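Local coordinates for periplasmic binding protein (PDB 4RY8), which binds 5-methylthioribose as the solute-binding protein of a sugar transporter, probably handing it on for uptake into the cell, at residues N199-V213 with F225-M239. Numbering follows the deposited sequence.
Sequences NAVLAMWDEFAKGAV and FKVYSVDVTTEDIQM. With SR1 (5-S-methyl-5-thio-alpha-D-ribofuranose), chain G.
Strands 200-203 and 226-230 run parallel, 4.7 Å apart at their axes, and Val-201 bonds both ways, its N to Lys-226 O and its O to Tyr-228 N (2.8 Å). Ala-203 N continues the ladder to Tyr-228 O. Val-201 and Val-227 lie side by side, and Val-213 of helix 206-213 meets Val-227 CG1 through CG2. Ala-209 CB presses on Ser-229 CB at 3.5 Å, a tight fit between helix and strand. At the strand ends, Asp-231 OD2 takes Asp-206 N on its anti side (3.1 Å) and also SR1 O3 (2.5 Å), while OD1 takes SR1 O2. Trp-205 CG stands opposite its own N (chi1 172°), which lays one ring face over SR1 C5; Glu-207 CB covers the other, and Asp-231 OD2 sits at the ring edge. A serine in place of Trp-205 would probably leave the sugar's C5 side without its flat wall. Lys-210 NZ bridges Glu-207 OE2 (2.8 Å) and, weakly, Glu-235 OE1. This beta-alpha-beta crossover belongs to one lobe of the periplasmic binding fold: strands 137-142 and 247-252 flank the pair, and helices 118-132 and 180-194 pack against it.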
ATOM      1  N   ASN C 199       3.021  24.663   3.076  1.00 25.79           N
ATOM      2  CA  ASN C 199       4.250  24.233   3.781  1.00 25.58           C
ATOM      3  C   ASN C 199       4.733  22.812   3.405  1.00 26.50           C
ATOM      4  O   ASN C 199       5.667  22.281   3.997  1.00 21.28           O
ATOM      5  CB  ASN C 199       4.054  24.327   5.302  1.00 26.23           C
ATOM      6  CG  ASN C 199       2.897  23.462   5.807  1.00 27.31           C
ATOM      7  OD1 ASN C 199       2.158  22.849   5.030  1.00 25.82           O
ATOM      8  ND2 ASN C 199       2.696  23.463   7.101  1.00 31.68           N
ATOM      9  N   ALA C 200       4.108  22.187   2.414  1.00 23.17           N
ATOM     10  CA  ALA C 200       4.622  20.902   1.925  1.00 31.39           C
ATOM     11  C   ALA C 200       4.435  20.798   0.442  1.00 25.87           C
ATOM     12  O   ALA C 200       3.519  21.393  -0.109  1.00 23.97           O
ATOM     13  CB  ALA C 200       3.932  19.738   2.616  1.00 25.52           C
ATOM     14  N   VAL C 201       5.299  20.010  -0.192  1.00 22.95           N
ATOM     15  CA  VAL C 201       5.161  19.655  -1.604  1.00 20.12           C
ATOM     16  C   VAL C 201       5.124  18.138  -1.772  1.00 18.09           C
ATOM     17  O   VAL C 201       5.936  17.402  -1.229  1.00 25.26           O
ATOM     18  CB  VAL C 201       6.324  20.214  -2.453  1.00 19.74           C
ATOM     19  CG1 VAL C 201       6.184  19.787  -3.926  1.00 20.16           C
ATOM     20  CG2 VAL C 201       6.421  21.709  -2.277  1.00 20.53           C
ATOM     21  N   LEU C 202       4.178  17.691  -2.575  1.00 19.79           N
ATOM     22  CA  LEU C 202       4.064  16.311  -2.959  1.00 17.57           C
ATOM     23  C   LEU C 202       4.114  16.272  -4.484  1.00 19.83           C
ATOM     24  O   LEU C 202       3.215  16.742  -5.196  1.00 17.79           O
ATOM     25  CB  LEU C 202       2.775  15.721  -2.413  1.00 17.62           C
ATOM     26  CG  LEU C 202       2.466  14.297  -2.811  1.00 20.42           C
ATOM     27  CD1 LEU C 202       3.470  13.353  -2.156  1.00 19.17           C
ATOM     28  CD2 LEU C 202       1.021  13.957  -2.418  1.00 17.33           C
ATOM     29  N   ALA C 203       5.168  15.693  -4.989  1.00 16.95           N
ATOM     30  CA  ALA C 203       5.514  15.714  -6.410  1.00 16.50           C
ATOM     31  C   ALA C 203       5.665  14.299  -6.888  1.00 22.89           C
ATOM     32  O   ALA C 203       6.542  13.551  -6.436  1.00 17.88           O
ATOM     33  CB  ALA C 203       6.799  16.472  -6.633  1.00 24.01           C
ATOM     34  N   MET C 204       4.835  13.928  -7.841  1.00 16.30           N
ATOM     35  CA  MET C 204       4.672  12.518  -8.227  1.00 15.42           C
ATOM     36  C   MET C 204       5.642  12.022  -9.356  1.00 15.79           C
ATOM     37  O   MET C 204       5.466  10.956  -9.878  1.00 15.56           O
ATOM     38  CB  MET C 204       3.181  12.296  -8.559  1.00 18.32           C
ATOM     39  CG  MET C 204       2.209  12.313  -7.338  1.00 17.50           C
ATOM     40  SD  MET C 204       2.786  11.239  -5.938  1.00 14.61           S
ATOM     41  CE  MET C 204       1.266  11.105  -5.011  1.00 28.46           C
ATOM     42  N   TRP C 205       6.645  12.812  -9.718  1.00 20.58           N
ATOM     43  CA  TRP C 205       7.763  12.367 -10.608  1.00 23.92           C
ATOM     44  C   TRP C 205       9.022  13.113 -10.160  1.00 16.79           C
ATOM     45  O   TRP C 205       8.888  14.274  -9.809  1.00 16.37           O
ATOM     46  CB  TRP C 205       7.358  12.693 -12.076  1.00 17.75           C
ATOM     47  CG  TRP C 205       8.401  12.504 -13.139  1.00 19.66           C
ATOM     48  CD1 TRP C 205       9.467  11.642 -13.131  1.00 18.24           C
ATOM     49  CD2 TRP C 205       8.439  13.160 -14.381  1.00 19.93           C
ATOM     50  NE1 TRP C 205      10.174  11.746 -14.290  1.00 18.60           N
ATOM     51  CE2 TRP C 205       9.562  12.679 -15.083  1.00 24.17           C
ATOM     52  CE3 TRP C 205       7.635  14.134 -14.975  1.00 19.60           C
ATOM     53  CZ2 TRP C 205       9.902  13.147 -16.350  1.00 22.02           C
ATOM     54  CZ3 TRP C 205       7.971  14.595 -16.211  1.00 20.06           C
ATOM     55  CH2 TRP C 205       9.067  14.104 -16.902  1.00 21.11           C
ATOM     56  N   ASP C 206      10.240  12.504 -10.112  1.00 20.16           N
ATOM     57  CA  ASP C 206      11.375  13.256  -9.631  1.00 17.37           C
ATOM     58  C   ASP C 206      11.708  14.525 -10.425  1.00 23.66           C
ATOM     59  O   ASP C 206      12.280  15.451  -9.866  1.00 24.93           O
ATOM     60  CB  ASP C 206      12.678  12.392  -9.360  1.00 19.66           C
ATOM     61  CG  ASP C 206      13.237  11.702 -10.613  1.00 22.95           C
ATOM     62  OD1 ASP C 206      12.644  11.766 -11.705  1.00 19.64           O
ATOM     63  OD2 ASP C 206      14.342  11.074 -10.509  1.00 23.42           O
ATOM     64  N   GLU C 207      11.341  14.607 -11.700  1.00 25.45           N
ATOM     65  CA  GLU C 207      11.540  15.842 -12.481  1.00 22.03           C
ATOM     66  C   GLU C 207      10.666  17.017 -11.984  1.00 20.26           C
ATOM     67  O   GLU C 207      11.113  18.182 -11.969  1.00 20.88           O
ATOM     68  CB  GLU C 207      11.324  15.581 -13.975  1.00 20.05           C
ATOM     69  CG  GLU C 207      12.375  14.675 -14.589  1.00 23.04           C
ATOM     70  CD  GLU C 207      13.777  15.244 -14.501  1.00 26.10           C
ATOM     71  OE1 GLU C 207      14.010  16.415 -14.891  1.00 25.44           O
ATOM     72  OE2 GLU C 207      14.674  14.512 -14.053  1.00 25.18           O
ATOM     73  N   PHE C 208       9.471  16.713 -11.522  1.00 25.54           N
ATOM     74  CA  PHE C 208       8.614  17.720 -10.896  1.00 20.14           C
ATOM     75  C   PHE C 208       9.283  18.145  -9.567  1.00 20.81           C
ATOM     76  O   PHE C 208       9.420  19.322  -9.255  1.00 19.70           O
ATOM     77  CB  PHE C 208       7.248  17.140 -10.536  1.00 21.50           C
ATOM     78  CG  PHE C 208       6.308  16.852 -11.700  1.00 28.52           C
ATOM     79  CD1 PHE C 208       6.216  17.663 -12.840  1.00 18.20           C
ATOM     80  CD2 PHE C 208       5.399  15.827 -11.557  1.00 21.38           C
ATOM     81  CE1 PHE C 208       5.309  17.340 -13.831  1.00 20.02           C
ATOM     82  CE2 PHE C 208       4.481  15.523 -12.540  1.00 23.85           C
ATOM     83  CZ  PHE C 208       4.432  16.292 -13.666  1.00 21.44           C
ATOM     84  N   ALA C 209       9.702  17.164  -8.782  1.00 22.19           N
ATOM     85  CA  ALA C 209      10.334  17.435  -7.473  1.00 25.17           C
ATOM     86  C   ALA C 209      11.563  18.351  -7.604  1.00 21.00           C
ATOM     87  O   ALA C 209      11.711  19.298  -6.856  1.00 21.64           O
ATOM     88  CB  ALA C 209      10.715  16.118  -6.784  1.00 22.97           C
ATOM     89  N   LYS C 210      12.421  18.078  -8.583  1.00 26.97           N
ATOM     90  CA  LYS C 210      13.672  18.815  -8.777  1.00 23.19           C
ATOM     91  C   LYS C 210      13.376  20.266  -9.024  1.00 20.73           C
ATOM     92  O   LYS C 210      13.963  21.136  -8.439  1.00 21.63           O
ATOM     93  CB  LYS C 210      14.465  18.228  -9.956  1.00 24.91           C
ATOM     94  CG  LYS C 210      14.686  16.721  -9.862  1.00 47.40           C
ATOM     95  CD  LYS C 210      16.102  16.296  -9.621  1.00 33.54           C
ATOM     96  CE  LYS C 210      16.879  16.225 -10.914  1.00 50.27           C
ATOM     97  NZ  LYS C 210      16.325  15.352 -11.986  1.00 41.06           N
ATOM     98  N   GLY C 211      12.400  20.539  -9.879  1.00 21.48           N
ATOM     99  CA  GLY C 211      11.978  21.915 -10.084  1.00 20.55           C
ATOM    100  C   GLY C 211      11.495  22.594  -8.848  1.00 20.53           C
ATOM    101  O   GLY C 211      11.872  23.747  -8.585  1.00 22.59           O
ATOM    102  N   ALA C 212      10.669  21.893  -8.082  1.00 19.73           N
ATOM    103  CA  ALA C 212      10.071  22.429  -6.859  1.00 19.69           C
ATOM    104  C   ALA C 212      11.120  22.768  -5.808  1.00 21.35           C
ATOM    105  O   ALA C 212      11.088  23.849  -5.211  1.00 22.31           O
ATOM    106  CB  ALA C 212       9.062  21.453  -6.287  1.00 20.31           C
ATOM    107  N   VAL C 213      12.078  21.861  -5.634  1.00 21.03           N
ATOM    108  CA  VAL C 213      13.155  22.058  -4.659  1.00 21.23           C
ATOM    109  C   VAL C 213      14.050  23.210  -5.019  1.00 22.96           C
ATOM    110  O   VAL C 213      14.446  23.981  -4.144  1.00 24.40           O
ATOM    111  CB  VAL C 213      13.996  20.761  -4.523  1.00 22.20           C
ATOM    112  CG1 VAL C 213      15.223  20.966  -3.634  1.00 25.12           C
ATOM    113  CG2 VAL C 213      13.129  19.642  -3.959  1.00 27.21           C
ATOM    114  N   PHE C 225       9.443  24.553   4.106  1.00 24.22           N
ATOM    115  CA  PHE C 225       8.904  23.498   3.269  1.00 24.30           C
ATOM    116  C   PHE C 225       9.505  22.131   3.542  1.00 31.58           C
ATOM    117  O   PHE C 225      10.654  22.001   3.991  1.00 27.66           O
ATOM    118  CB  PHE C 225       9.141  23.846   1.803  1.00 33.55           C
ATOM    119  CG  PHE C 225       8.138  24.806   1.244  1.00 29.76           C
ATOM    120  CD1 PHE C 225       6.911  24.348   0.784  1.00 27.72           C
ATOM    121  CD2 PHE C 225       8.412  26.162   1.165  1.00 30.11           C
ATOM    122  CE1 PHE C 225       5.966  25.219   0.274  1.00 29.55           C
ATOM    123  CE2 PHE C 225       7.452  27.039   0.650  1.00 27.29           C
ATOM    124  CZ  PHE C 225       6.241  26.572   0.220  1.00 31.40           C
ATOM    125  N   LYS C 226       8.702  21.111   3.259  1.00 28.20           N
ATOM    126  CA  LYS C 226       9.183  19.741   3.218  1.00 32.10           C
ATOM    127  C   LYS C 226       8.656  19.129   1.937  1.00 25.14           C
ATOM    128  O   LYS C 226       7.502  19.313   1.610  1.00 22.18           O
ATOM    129  CB  LYS C 226       8.717  18.983   4.461  1.00 34.09           C
ATOM    130  CG  LYS C 226       9.485  19.375   5.712  1.00 56.36           C
ATOM    131  CD  LYS C 226       9.399  18.263   6.733  1.00 60.61           C
ATOM    132  CE  LYS C 226       9.838  18.730   8.107  1.00 56.62           C
ATOM    133  NZ  LYS C 226       9.810  17.569   9.046  1.00 74.51           N
ATOM    134  N   VAL C 227       9.525  18.478   1.181  1.00 22.53           N
ATOM    135  CA  VAL C 227       9.180  17.958  -0.127  1.00 20.89           C
ATOM    136  C   VAL C 227       9.222  16.448  -0.135  1.00 20.10           C
ATOM    137  O   VAL C 227      10.158  15.866   0.357  1.00 21.01           O
ATOM    138  CB  VAL C 227      10.107  18.505  -1.231  1.00 23.27           C
ATOM    139  CG1 VAL C 227       9.607  18.042  -2.617  1.00 22.26           C
ATOM    140  CG2 VAL C 227      10.172  20.029  -1.146  1.00 29.33           C
ATOM    141  N   TYR C 228       8.160  15.853  -0.670  1.00 20.59           N
ATOM    142  CA  TYR C 228       7.962  14.411  -0.792  1.00 24.71           C
ATOM    143  C   TYR C 228       7.822  14.134  -2.287  1.00 24.03           C
ATOM    144  O   TYR C 228       7.059  14.826  -2.974  1.00 25.05           O
ATOM    145  CB  TYR C 228       6.688  13.970  -0.018  1.00 20.97           C
ATOM    146  CG  TYR C 228       6.827  14.293   1.476  1.00 20.19           C
ATOM    147  CD1 TYR C 228       6.657  15.602   1.948  1.00 24.34           C
ATOM    148  CD2 TYR C 228       7.200  13.326   2.400  1.00 19.31           C
ATOM    149  CE1 TYR C 228       6.816  15.919   3.286  1.00 23.21           C
ATOM    150  CE2 TYR C 228       7.368  13.656   3.739  1.00 20.35           C
ATOM    151  CZ  TYR C 228       7.188  14.937   4.168  1.00 22.76           C
ATOM    152  OH  TYR C 228       7.352  15.273   5.466  1.00 28.49           O
ATOM    153  N   SER C 229       8.560  13.146  -2.794  1.00 20.65           N
ATOM    154  CA  SER C 229       8.498  12.806  -4.212  1.00 22.00           C
ATOM    155  C   SER C 229       8.420  11.300  -4.477  1.00 21.85           C
ATOM    156  O   SER C 229       8.347  10.471  -3.577  1.00 25.17           O
ATOM    157  CB  SER C 229       9.711  13.381  -4.916  1.00 22.62           C
ATOM    158  OG  SER C 229      10.857  12.648  -4.441  1.00 20.42           O
ATOM    159  N   VAL C 230       8.400  10.985  -5.750  1.00 16.83           N
ATOM    160  CA  VAL C 230       8.591   9.675  -6.230  1.00 21.88           C
ATOM    161  C   VAL C 230       9.873   9.665  -7.066  1.00 20.13           C
ATOM    162  O   VAL C 230      10.260  10.692  -7.657  1.00 23.58           O
ATOM    163  CB  VAL C 230       7.358   9.291  -7.087  1.00 16.29           C
ATOM    164  CG1 VAL C 230       7.463   7.926  -7.673  1.00 16.15           C
ATOM    165  CG2 VAL C 230       6.128   9.348  -6.240  1.00 16.73           C
ATOM    166  N   ASP C 231      10.440   8.469  -7.206  1.00 17.01           N
ATOM    167  CA  ASP C 231      11.612   8.174  -8.026  1.00 17.91           C
ATOM    168  C   ASP C 231      12.885   8.488  -7.252  1.00 21.34           C
ATOM    169  O   ASP C 231      12.903   9.318  -6.365  1.00 23.88           O
ATOM    170  CB  ASP C 231      11.663   8.847  -9.414  1.00 17.15           C
ATOM    171  CG  ASP C 231      10.416   8.582 -10.235  1.00 20.97           C
ATOM    172  OD1 ASP C 231       9.978   7.417 -10.268  1.00 19.41           O
ATOM    173  OD2 ASP C 231       9.863   9.546 -10.838  1.00 21.28           O
ATOM    174  N   VAL C 232      13.924   7.749  -7.590  1.00 19.94           N
ATOM    175  CA  VAL C 232      15.246   8.000  -7.017  1.00 22.63           C
ATOM    176  C   VAL C 232      16.284   7.779  -8.129  1.00 28.78           C
ATOM    177  O   VAL C 232      16.154   6.864  -8.987  1.00 21.69           O
ATOM    178  CB  VAL C 232      15.453   7.158  -5.749  1.00 22.84           C
ATOM    179  CG1 VAL C 232      15.415   5.671  -6.080  1.00 24.08           C
ATOM    180  CG2 VAL C 232      16.734   7.560  -5.015  1.00 22.16           C
ATOM    181  N   THR C 233      17.263   8.677  -8.158  1.00 26.22           N
ATOM    182  CA  THR C 233      18.427   8.571  -9.040  1.00 25.61           C
ATOM    183  C   THR C 233      19.607   9.143  -8.252  1.00 27.15           C
ATOM    184  O   THR C 233      19.422   9.675  -7.155  1.00 27.02           O
ATOM    185  CB  THR C 233      18.284   9.387 -10.338  1.00 26.22           C
ATOM    186  OG1 THR C 233      18.257  10.780 -10.016  1.00 30.83           O
ATOM    187  CG2 THR C 233      17.019   9.022 -11.117  1.00 36.48           C
ATOM    188  N   THR C 234      20.812   9.059  -8.810  1.00 30.34           N
ATOM    189  CA  THR C 234      21.971   9.714  -8.198  1.00 29.54           C
ATOM    190  C   THR C 234      21.779  11.234  -8.144  1.00 33.82           C
ATOM    191  O   THR C 234      22.048  11.858  -7.113  1.00 30.18           O
ATOM    192  CB  THR C 234      23.258   9.327  -8.919  1.00 34.44           C
ATOM    193  OG1 THR C 234      23.492   7.934  -8.671  1.00 29.41           O
ATOM    194  CG2 THR C 234      24.431  10.142  -8.429  1.00 37.75           C
ATOM    195  N   GLU C 235      21.261  11.820  -9.218  1.00 38.13           N
ATOM    196  CA  GLU C 235      20.895  13.243  -9.188  1.00 35.48           C
ATOM    197  C   GLU C 235      19.971  13.574  -8.015  1.00 28.25           C
ATOM    198  O   GLU C 235      20.201  14.535  -7.286  1.00 29.08           O
ATOM    199  CB  GLU C 235      20.248  13.662 -10.511  1.00 35.96           C
ATOM    200  CG  GLU C 235      21.268  13.870 -11.618  1.00 35.29           C
ATOM    201  CD  GLU C 235      20.639  14.050 -12.979  1.00 48.09           C
ATOM    202  OE1 GLU C 235      19.382  14.189 -13.086  1.00 38.39           O
ATOM    203  OE2 GLU C 235      21.420  14.059 -13.946  1.00 56.76           O
ATOM    204  N   ASP C 236      18.902  12.796  -7.856  1.00 30.63           N
ATOM    205  CA  ASP C 236      18.010  12.954  -6.722  1.00 23.24           C
ATOM    206  C   ASP C 236      18.704  12.854  -5.389  1.00 26.38           C
ATOM    207  O   ASP C 236      18.571  13.723  -4.528  1.00 26.73           O
ATOM    208  CB  ASP C 236      16.940  11.882  -6.792  1.00 26.81           C
ATOM    209  CG  ASP C 236      16.007  12.064  -8.007  1.00 28.46           C
ATOM    210  OD1 ASP C 236      16.068  13.149  -8.619  1.00 23.54           O
ATOM    211  OD2 ASP C 236      15.259  11.119  -8.344  1.00 24.77           O
ATOM    212  N   ILE C 237      19.436  11.762  -5.210  1.00 25.16           N
ATOM    213  CA  ILE C 237      20.299  11.598  -3.995  1.00 26.67           C
ATOM    214  C   ILE C 237      21.147  12.839  -3.672  1.00 28.41           C
ATOM    215  O   ILE C 237      21.124  13.348  -2.510  1.00 29.41           O
ATOM    216  CB  ILE C 237      21.157  10.332  -4.132  1.00 26.46           C
ATOM    217  CG1 ILE C 237      20.242   9.093  -4.009  1.00 26.67           C
ATOM    218  CG2 ILE C 237      22.281  10.310  -3.093  1.00 32.00           C
ATOM    219  CD1 ILE C 237      20.845   7.787  -4.527  1.00 26.66           C
ATOM    220  N   GLN C 238      21.884  13.332  -4.681  1.00 35.03           N
ATOM    221  CA  GLN C 238      22.797  14.483  -4.507  1.00 37.55           C
ATOM    222  C   GLN C 238      22.016  15.674  -4.053  1.00 41.60           C
ATOM    223  O   GLN C 238      22.436  16.420  -3.186  1.00 31.16           O
ATOM    224  CB  GLN C 238      23.455  14.894  -5.827  1.00 36.65           C
ATOM    225  CG  GLN C 238      24.491  13.934  -6.348  1.00 41.75           C
ATOM    226  CD  GLN C 238      24.729  14.106  -7.848  1.00103.48           C
ATOM    227  OE1 GLN C 238      24.115  14.945  -8.529  1.00 54.76           O
ATOM    228  NE2 GLN C 238      25.627  13.304  -8.370  1.00 62.09           N
ATOM    229  N   MET C 239      20.871  15.888  -4.684  1.00 27.88           N
ATOM    230  CA  MET C 239      20.065  16.986  -4.283  1.00 30.32           C
ATOM    231  C   MET C 239      19.375  16.801  -2.907  1.00 40.84           C
ATOM    232  O   MET C 239      19.057  17.800  -2.252  1.00 40.38           O
ATOM    233  CB  MET C 239      19.013  17.253  -5.362  1.00 26.71           C
ATOM    234  CG  MET C 239      19.531  17.805  -6.686  1.00 30.53           C
ATOM    235  SD  MET C 239      18.144  18.237  -7.789  1.00 25.95           S
ATOM    236  CE  MET C 239      17.256  19.332  -6.708  1.00 23.02           C
TER
HETATM  237  CS  SR1 G 401       5.588  11.371 -17.118  1.00 25.10           C
HETATM  238  S   SR1 G 401       5.256   9.833 -16.289  1.00 20.45           S
HETATM  239  C5  SR1 G 401       6.692   9.942 -15.194  1.00 25.11           C
HETATM  240  C4  SR1 G 401       6.777   8.731 -14.268  1.00 20.17           C
HETATM  241  O4  SR1 G 401       6.834   7.612 -15.092  1.00 23.29           O
HETATM  242  C1  SR1 G 401       7.793   6.650 -14.612  1.00 43.30           C
HETATM  243  O1  SR1 G 401       7.091   5.502 -14.272  1.00 27.28           O
HETATM  244  C2  SR1 G 401       8.510   7.213 -13.395  1.00 30.48           C
HETATM  245  O2  SR1 G 401       8.277   6.558 -12.119  1.00 20.18           O
HETATM  246  C3  SR1 G 401       8.018   8.647 -13.388  1.00 21.80           C
HETATM  247  O3  SR1 G 401       7.726   9.070 -12.063  1.00 22.86           O
HETATM  248  O   HOH W   1      16.504  12.380 -11.589  1.00 40.08           O